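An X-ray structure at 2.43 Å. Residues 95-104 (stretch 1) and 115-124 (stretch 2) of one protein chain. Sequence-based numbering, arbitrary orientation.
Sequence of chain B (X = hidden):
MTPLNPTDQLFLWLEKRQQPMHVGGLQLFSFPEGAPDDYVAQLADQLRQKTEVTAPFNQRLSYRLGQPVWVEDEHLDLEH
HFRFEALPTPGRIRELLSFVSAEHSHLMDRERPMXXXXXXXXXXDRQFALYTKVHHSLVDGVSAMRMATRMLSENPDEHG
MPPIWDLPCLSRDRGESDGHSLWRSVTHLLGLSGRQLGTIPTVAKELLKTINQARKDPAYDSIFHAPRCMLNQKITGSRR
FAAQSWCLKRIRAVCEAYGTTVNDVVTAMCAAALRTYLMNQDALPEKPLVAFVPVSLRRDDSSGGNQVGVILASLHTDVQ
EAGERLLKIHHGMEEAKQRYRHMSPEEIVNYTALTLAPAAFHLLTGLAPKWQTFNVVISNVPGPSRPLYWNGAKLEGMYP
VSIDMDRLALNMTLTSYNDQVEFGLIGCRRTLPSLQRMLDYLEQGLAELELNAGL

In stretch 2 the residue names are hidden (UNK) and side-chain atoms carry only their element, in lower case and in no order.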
# COMPACT_ATOMS: atom_id res chain seq x y z
N GLU B 95 10.25 -11.58 -10.36
CA GLU B 95 9.42 -11.49 -9.15
C GLU B 95 9.88 -10.36 -8.22
O GLU B 95 9.05 -9.64 -7.65
CB GLU B 95 9.38 -12.84 -8.42
CG GLU B 95 8.51 -13.90 -9.10
CD GLU B 95 9.09 -14.39 -10.43
OE1 GLU B 95 8.37 -14.39 -11.46
OE2 GLU B 95 10.28 -14.78 -10.44
N LEU B 96 11.19 -10.19 -8.04
CA LEU B 96 11.69 -9.12 -7.19
C LEU B 96 11.19 -7.76 -7.66
O LEU B 96 10.94 -6.87 -6.83
CB LEU B 96 13.20 -9.10 -7.17
CG LEU B 96 13.89 -8.00 -6.35
CD1 LEU B 96 13.49 -8.03 -4.87
CD2 LEU B 96 15.41 -8.14 -6.48
N LEU B 97 11.06 -7.56 -8.97
CA LEU B 97 10.67 -6.26 -9.46
C LEU B 97 9.17 -6.05 -9.32
O LEU B 97 8.74 -4.92 -9.07
CB LEU B 97 11.10 -6.07 -10.92
CG LEU B 97 12.62 -6.12 -11.15
CD1 LEU B 97 12.95 -5.90 -12.61
CD2 LEU B 97 13.39 -5.15 -10.27
N SER B 98 8.39 -7.14 -9.45
CA SER B 98 6.95 -7.07 -9.18
C SER B 98 6.70 -6.70 -7.74
O SER B 98 5.77 -5.92 -7.45
CB SER B 98 6.27 -8.39 -9.49
OG SER B 98 6.81 -8.95 -10.68
N PHE B 99 7.50 -7.24 -6.82
CA PHE B 99 7.32 -6.91 -5.42
C PHE B 99 7.53 -5.42 -5.19
O PHE B 99 6.76 -4.78 -4.47
CB PHE B 99 8.27 -7.73 -4.52
CG PHE B 99 8.25 -7.30 -3.08
CD1 PHE B 99 7.38 -7.90 -2.17
CD2 PHE B 99 9.04 -6.23 -2.64
CE1 PHE B 99 7.33 -7.46 -0.84
CE2 PHE B 99 8.98 -5.78 -1.32
CZ PHE B 99 8.12 -6.40 -0.41
N VAL B 100 8.59 -4.86 -5.78
CA VAL B 100 8.86 -3.44 -5.56
C VAL B 100 7.80 -2.57 -6.22
O VAL B 100 7.42 -1.51 -5.68
CB VAL B 100 10.29 -3.08 -6.05
CG1 VAL B 100 10.53 -1.58 -5.93
CG2 VAL B 100 11.34 -3.88 -5.24
N SER B 101 7.25 -3.01 -7.36
CA SER B 101 6.24 -2.23 -8.07
C SER B 101 4.95 -2.13 -7.26
O SER B 101 4.37 -1.04 -7.13
CB SER B 101 5.99 -2.85 -9.45
OG SER B 101 7.21 -3.13 -10.13
N ALA B 102 4.52 -3.25 -6.67
CA ALA B 102 3.38 -3.27 -5.75
C ALA B 102 3.65 -2.42 -4.52
O ALA B 102 2.83 -1.59 -4.12
CB ALA B 102 3.06 -4.71 -5.34
N GLU B 103 4.80 -2.63 -3.87
CA GLU B 103 5.05 -1.94 -2.62
C GLU B 103 5.26 -0.43 -2.83
O GLU B 103 4.82 0.38 -2.00
CB GLU B 103 6.24 -2.58 -1.90
CG GLU B 103 6.34 -2.20 -0.45
CD GLU B 103 5.04 -2.46 0.33
OE1 GLU B 103 4.47 -3.56 0.18
OE2 GLU B 103 4.60 -1.56 1.08
N HIS B 104 5.90 -0.03 -3.94
CA HIS B 104 6.13 1.39 -4.21
C HIS B 104 4.84 2.15 -4.53
O HIS B 104 4.78 3.36 -4.30
CB HIS B 104 7.14 1.54 -5.35
CG HIS B 104 7.81 2.88 -5.40
ND1 HIS B 104 8.79 3.25 -4.51
CD2 HIS B 104 7.60 3.95 -6.21
CE1 HIS B 104 9.16 4.50 -4.76
NE2 HIS B 104 8.47 4.94 -5.80
N UNK B 115 8.93 6.02 6.92
CA UNK B 115 9.92 5.17 6.29
C UNK B 115 9.51 3.71 6.48
O UNK B 115 8.84 3.36 7.44
c UNK B 115 11.81 4.08 10.33
c UNK B 115 11.43 5.13 8.33
c UNK B 115 12.50 1.62 9.32
c UNK B 115 11.22 6.00 9.36
c UNK B 115 12.16 2.63 8.43
n UNK B 115 11.44 5.38 10.56
c UNK B 115 11.82 3.89 8.93
c UNK B 115 11.31 5.41 6.87
c UNK B 115 12.14 3.06 11.22
c UNK B 115 12.49 1.84 10.70
N UNK B 116 9.90 2.88 5.51
CA UNK B 116 9.77 1.44 5.64
C UNK B 116 11.04 0.80 5.11
O UNK B 116 11.62 1.29 4.13
c UNK B 116 7.23 1.35 5.36
o UNK B 116 6.26 0.38 3.38
c UNK B 116 8.58 0.90 4.86
o UNK B 116 5.13 1.95 4.42
c UNK B 116 6.13 1.21 4.31
N UNK B 117 11.46 -0.29 5.74
CA UNK B 117 12.49 -1.18 5.20
C UNK B 117 11.86 -2.56 5.01
O UNK B 117 11.27 -3.11 5.94
c UNK B 117 14.78 -2.13 5.46
c UNK B 117 13.73 -1.26 6.10
c UNK B 117 14.26 0.12 6.43
N UNK B 118 12.02 -3.11 3.81
CA UNK B 118 11.46 -4.40 3.45
C UNK B 118 12.61 -5.36 3.16
O UNK B 118 13.30 -5.22 2.13
c UNK B 118 9.26 -3.50 2.53
c UNK B 118 7.09 -3.16 2.70
c UNK B 118 10.53 -4.27 2.25
c UNK B 118 9.07 -2.22 2.94
n UNK B 118 7.71 -2.04 3.04
n UNK B 118 8.01 -4.06 2.38
N UNK B 119 12.83 -6.32 4.05
CA UNK B 119 13.78 -7.40 3.81
C UNK B 119 13.07 -8.53 3.09
O UNK B 119 12.14 -9.14 3.64
c UNK B 119 16.50 -8.88 4.28
c UNK B 119 15.29 -9.11 5.16
c UNK B 119 14.40 -7.86 5.13
c UNK B 119 15.70 -9.48 6.61
N UNK B 120 13.52 -8.83 1.88
CA UNK B 120 12.89 -9.81 1.00
C UNK B 120 13.77 -11.06 0.94
O UNK B 120 14.95 -10.98 0.58
c UNK B 120 12.29 -6.95 -1.53
c UNK B 120 11.94 -7.88 -0.36
c UNK B 120 11.92 -10.26 -1.29
c UNK B 120 12.67 -9.24 -0.42
N UNK B 121 13.18 -12.21 1.27
CA UNK B 121 13.78 -13.53 1.14
C UNK B 121 13.14 -14.23 -0.05
O UNK B 121 12.31 -13.65 -0.76
o UNK B 121 13.20 -16.33 4.45
c UNK B 121 13.63 -14.35 2.44
o UNK B 121 11.37 -17.11 3.55
c UNK B 121 12.28 -16.25 3.61
c UNK B 121 12.25 -15.03 2.64
N UNK B 122 13.54 -15.48 -0.27
CA UNK B 122 13.04 -16.26 -1.39
C UNK B 122 13.70 -15.99 -2.72
O UNK B 122 13.19 -16.44 -3.75
N UNK B 123 14.81 -15.26 -2.76
CA UNK B 123 15.50 -15.08 -4.03
C UNK B 123 16.31 -16.34 -4.34
O UNK B 123 16.75 -17.06 -3.43
c UNK B 123 16.39 -13.84 -3.99
c UNK B 123 14.90 -12.01 -2.96
c UNK B 123 16.53 -11.47 -4.81
c UNK B 123 15.62 -12.53 -4.23
N UNK B 124 16.49 -16.62 -5.63
CA UNK B 124 16.99 -17.92 -6.08
C UNK B 124 18.34 -18.31 -5.50
O UNK B 124 18.40 -19.14 -4.58
c UNK B 124 16.01 -19.02 -9.70
c UNK B 124 17.05 -17.96 -7.61
c UNK B 124 15.10 -20.19 -10.14
n UNK B 124 14.46 -20.01 -11.50
c UNK B 124 16.06 -18.96 -8.18

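Position 115 opens the strand with a single carbon followed by fused five- and six-membered rings holding eight carbons and one nitrogen. That is an indole, so the residue is W115; its ring system stays beyond reach of the helix.

Position 116 carries three carbons, the third bearing two oxygens; its CA-to-CB bond points toward the helix, and one oxygen comes close to a carboxylate oxygen of E103. A carboxylate at the end of a two-carbon arm makes it E116. Its OE1 lies 3.4 Å from OE2 of E103: like charges close together, and not hydrogen-bonded.

At position 117 one carbon carries two more, three in all, and nothing on the helix is near. The fork at the first carbon identifies V117, out of the helix's reach.

Position 118 has one carbon and then a five-membered ring of three carbons and two nitrogens, which touches E103 and F99. The ring is an imidazole, hence H118. It points toward the helix and meets both of these residues. CG of E103 sits over one face of the ring, 3.8 Å from its centroid, while the closest atoms of that pair are CD of E103 and CE1 of H118 at 3.2 Å. ND1 of H118 approaches CZ of F99 at 3.6 Å, near the plane of the phenyl ring and at its edge; the two rings meet obliquely, their planes at 63°. Within the strand, NE2 of H118 donates to OE1 of E116 at 2.8 Å, which helps fix the imidazole, and ND1 is hydrogen-bonded elsewhere in the structure.

Position 119 shows four carbons forked at the second, the pattern of leucine. L119 points away from the helix.

Position 120 also has four carbons, but the fork is at the first and one arm is two carbons long; these carbons touch F99 and L96. This is I120, which gives the helix more covered surface than any other strand residue. Its CD1 reaches CD2 of F99 at 3.5 Å and CD1 of L96 at 3.7 Å, and its CG1 lies over a face of the F99 ring, 4.1 Å from the centroid.

Position 121 repeats the three carbons and two oxygens of a glutamate; E121 is out of the helix's reach.

Position 122 has no side-chain atoms and a phi of 81°, a backbone setting that favours glycine: G122.

Position 123 has four carbons forked at the second, one of them against L96. L123 leaves the backbone sideways, yet its end comes nearer, placing CD2 3.9 Å from CD2 of L96.

Position 124 runs four carbons in a row to a nitrogen. K124 is exposed and makes no contact.

The rule is alternation meeting helical periodicity: E116, H118 and I120, every second residue, point toward a nearly antiparallel helix (154°), which answers with L96, F99 and E103. F99 bridges I120 and H118. No hydrogen bond crosses; apolar and CH-pi contacts dominate, with 330 Å² buried in all.

Stretch 2 (115-124) WEVHLIEGLK
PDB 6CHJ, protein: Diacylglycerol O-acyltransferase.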